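Local coordinates for protein 2-polyprenyl-6-methoxyphenol hydroxylase-like FAD-dependent oxidoreductase (Streptomyces sp. NRRL 11266, PDB 6UI5) that binds flavin-adenine dinucleotide and belongs to the FAD-dependent aromatic-ring hydroxylase-like oxidoreductases, with a Rossmann-type FAD-binding domain, at residues G179-A185 with A258-Y264. Numbering follows the deposited sequence.
Sequences GIVGDVA and AHWLQHY. With FAD (flavin-adenine dinucleotide), chain C.
An antiparallel strand pair satisfies its backbone polar groups at every second residue, as 179-185 with 260-264 illustrates (axes 4.5 Å apart, 167°). Gly179 N hydrogen-bonds Tyr264 O and Tyr264 N Gly179 O, both 3.0 Å; Val181 N reaches Gln262 O (3.2 Å) and Gln262 N Val181 O (2.8 Å). Asp183 N donates to Trp260 O (3.0 Å), but Asp183 O accepts from His259 N (3.1 Å): a beta bulge, the register shifting by one where the chain turns at His259 (phi/psi -76/-44), so Val184 and Ala258 form a non-hydrogen-bonded pair (CA-CA 4.4 Å). The backbones of Ile180, Gly182 and Val184 hydrogen-bond with Ser221, Val219 and Met217, making 179-185 an inner strand of the antiparallel sheet beside the flavin in this aromatic-ring hydroxylase-like flavoprotein. Val181 CG1 and Tyr264 CD2 each lie 3.5 Å from FAD C7M; Tyr264 OH hydrogen-bonds Ser221 O. At 142/-167 a CB on Gly182 would jam against the preceding carbonyl O, calling for glycine, whose CA makes a CH-pi contact with Trp260. Asp183 OD1 salt-bridges Arg218 NE; His263 NE2 hydrogen-bonds Gln240 OE1. On the face bearing Ile180 and Val184, Ile180 CD1 meets Leu261 CD1 (3.6 Å), both side chains packing against Leu241.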
# COMPACT_ATOMS: atom_id res chain seq x y z
N GLY A 179 -23.91 7.89 9.82
CA GLY A 179 -24.14 7.60 11.21
C GLY A 179 -24.83 8.74 11.90
O GLY A 179 -25.42 9.61 11.26
N ILE A 180 -24.77 8.73 13.23
CA ILE A 180 -25.13 9.90 14.00
C ILE A 180 -24.08 10.07 15.08
O ILE A 180 -23.29 9.17 15.37
CB ILE A 180 -26.57 9.84 14.62
CG1 ILE A 180 -26.63 8.86 15.77
CG2 ILE A 180 -27.63 9.53 13.55
CD1 ILE A 180 -26.68 9.53 17.10
N VAL A 181 -24.09 11.27 15.67
CA VAL A 181 -23.09 11.69 16.64
C VAL A 181 -23.75 12.74 17.52
O VAL A 181 -24.78 13.31 17.15
CB VAL A 181 -21.83 12.25 15.93
CG1 VAL A 181 -22.18 13.51 15.16
CG2 VAL A 181 -20.69 12.52 16.92
N GLY A 182 -23.18 12.96 18.69
CA GLY A 182 -23.65 13.97 19.62
C GLY A 182 -23.51 13.45 21.03
O GLY A 182 -22.86 12.45 21.28
N ASP A 183 -24.16 14.17 21.96
CA ASP A 183 -24.12 13.85 23.39
C ASP A 183 -25.51 13.55 23.93
O ASP A 183 -26.39 14.43 23.94
CB ASP A 183 -23.47 14.98 24.19
CG ASP A 183 -22.19 15.50 23.53
OD1 ASP A 183 -21.13 14.87 23.74
OD2 ASP A 183 -22.21 16.56 22.86
N VAL A 184 -25.72 12.33 24.37
CA VAL A 184 -26.90 11.97 25.14
C VAL A 184 -26.63 12.23 26.61
O VAL A 184 -25.50 12.13 27.09
CB VAL A 184 -27.28 10.49 24.90
CG1 VAL A 184 -27.45 10.21 23.42
CG2 VAL A 184 -26.24 9.56 25.54
N ALA A 185 -27.67 12.60 27.35
CA ALA A 185 -27.62 12.41 28.79
C ALA A 185 -28.13 11.02 29.12
O ALA A 185 -29.06 10.51 28.49
CB ALA A 185 -28.42 13.45 29.55
N ALA A 258 -31.46 13.93 25.07
CA ALA A 258 -30.48 14.22 24.02
C ALA A 258 -30.20 15.72 23.99
O ALA A 258 -31.12 16.53 23.76
CB ALA A 258 -30.96 13.74 22.66
N HIS A 259 -28.93 16.10 24.24
CA HIS A 259 -28.57 17.52 24.18
C HIS A 259 -28.48 17.99 22.73
O HIS A 259 -28.96 19.06 22.37
CB HIS A 259 -27.25 17.76 24.90
CG HIS A 259 -27.20 17.16 26.27
ND1 HIS A 259 -27.83 17.74 27.35
CD2 HIS A 259 -26.62 16.03 26.73
CE1 HIS A 259 -27.64 16.99 28.43
NE2 HIS A 259 -26.90 15.95 28.08
N TRP A 260 -27.85 17.17 21.89
CA TRP A 260 -27.72 17.41 20.46
C TRP A 260 -27.24 16.11 19.84
O TRP A 260 -26.29 15.51 20.32
CB TRP A 260 -26.77 18.58 20.15
CG TRP A 260 -25.30 18.30 20.43
CD1 TRP A 260 -24.66 18.45 21.62
CD2 TRP A 260 -24.32 17.80 19.50
NE1 TRP A 260 -23.34 18.09 21.49
CE2 TRP A 260 -23.10 17.68 20.20
CE3 TRP A 260 -24.34 17.45 18.14
CZ2 TRP A 260 -21.91 17.23 19.60
CZ3 TRP A 260 -23.13 16.99 17.53
CH2 TRP A 260 -21.95 16.88 18.27
N LEU A 261 -27.91 15.67 18.78
CA LEU A 261 -27.43 14.58 17.96
C LEU A 261 -27.66 14.98 16.51
O LEU A 261 -28.40 15.92 16.22
CB LEU A 261 -28.14 13.26 18.31
CG LEU A 261 -28.13 12.65 19.71
CD1 LEU A 261 -28.72 11.22 19.60
CD2 LEU A 261 -26.74 12.65 20.41
N GLN A 262 -26.94 14.32 15.59
CA GLN A 262 -26.96 14.74 14.19
C GLN A 262 -26.81 13.54 13.28
O GLN A 262 -25.90 12.72 13.49
CB GLN A 262 -25.84 15.75 13.87
CG GLN A 262 -25.82 17.04 14.68
CD GLN A 262 -26.05 18.27 13.84
OE1 GLN A 262 -27.01 18.35 13.05
NE2 GLN A 262 -25.16 19.27 14.00
N HIS A 263 -27.64 13.46 12.24
CA HIS A 263 -27.32 12.62 11.09
C HIS A 263 -26.09 13.17 10.37
O HIS A 263 -25.93 14.39 10.22
CB HIS A 263 -28.49 12.55 10.13
CG HIS A 263 -29.69 11.88 10.73
ND1 HIS A 263 -29.63 10.61 11.26
CD2 HIS A 263 -30.96 12.33 10.93
CE1 HIS A 263 -30.82 10.29 11.76
NE2 HIS A 263 -31.64 11.32 11.57
N TYR A 264 -25.19 12.28 9.93
CA TYR A 264 -24.07 12.69 9.08
C TYR A 264 -23.88 11.64 7.98
O TYR A 264 -24.09 10.45 8.20
CB TYR A 264 -22.78 12.87 9.89
CG TYR A 264 -22.07 11.57 10.21
CD1 TYR A 264 -21.17 11.01 9.31
CD2 TYR A 264 -22.29 10.91 11.41
CE1 TYR A 264 -20.53 9.82 9.58
CE2 TYR A 264 -21.64 9.71 11.70
CZ TYR A 264 -20.77 9.17 10.78
OH TYR A 264 -20.11 7.98 11.03
PA FAD C . -16.79 23.65 10.17
O1A FAD C . -16.42 22.97 11.47
O2A FAD C . -17.85 22.82 9.48
O5B FAD C . -17.17 25.24 10.42
C5B FAD C . -17.73 26.01 9.37
C4B FAD C . -18.52 27.21 9.99
O4B FAD C . -18.94 28.07 9.10
C3B FAD C . -19.79 26.69 10.69
O3B FAD C . -19.96 27.37 11.86
C2B FAD C . -20.92 27.02 9.70
O2B FAD C . -22.21 27.00 10.45
C1B FAD C . -20.57 28.22 9.32
N9A FAD C . -21.08 28.67 8.04
C8A FAD C . -21.30 27.91 6.94
N7A FAD C . -21.70 28.73 5.95
C5A FAD C . -21.70 30.00 6.42
C6A FAD C . -22.01 31.22 5.85
N6A FAD C . -22.47 31.74 4.57
N1A FAD C . -21.94 32.35 6.56
C2A FAD C . -21.54 32.31 7.85
N3A FAD C . -21.22 31.11 8.41
C4A FAD C . -21.30 29.96 7.71
N1 FAD C . -12.48 16.15 13.69
C2 FAD C . -11.37 15.51 14.45
O2 FAD C . -10.31 16.03 14.55
N3 FAD C . -11.61 14.19 15.10
C4 FAD C . -12.93 13.56 14.97
O4 FAD C . -13.15 12.51 15.48
C4X FAD C . -14.03 14.23 14.19
N5 FAD C . -15.30 13.55 14.10
C5X FAD C . -16.40 14.18 13.33
C6 FAD C . -17.62 13.51 13.25
C7 FAD C . -18.67 14.08 12.54
C7M FAD C . -19.86 13.13 12.62
C8 FAD C . -18.53 15.32 11.90
C8M FAD C . -19.74 15.87 11.14
C9 FAD C . -17.30 16.00 11.98
C9A FAD C . -16.21 15.43 12.70
N10 FAD C . -14.88 16.14 12.78
C10 FAD C . -13.81 15.52 13.55
C1' FAD C . -14.73 17.46 12.14
C2' FAD C . -13.62 17.68 11.10
O2' FAD C . -12.40 17.92 11.69
C3' FAD C . -13.89 18.96 10.31
O3' FAD C . -13.03 18.95 9.22
C4' FAD C . -13.62 20.28 11.06
O4' FAD C . -14.39 20.45 12.23
C5' FAD C . -14.06 21.36 10.06
O5' FAD C . -13.52 22.61 10.40
P FAD C . -13.93 23.96 9.54
O1P FAD C . -13.77 25.17 10.43
O2P FAD C . -13.21 24.10 8.22
O3P FAD C . -15.51 23.71 9.12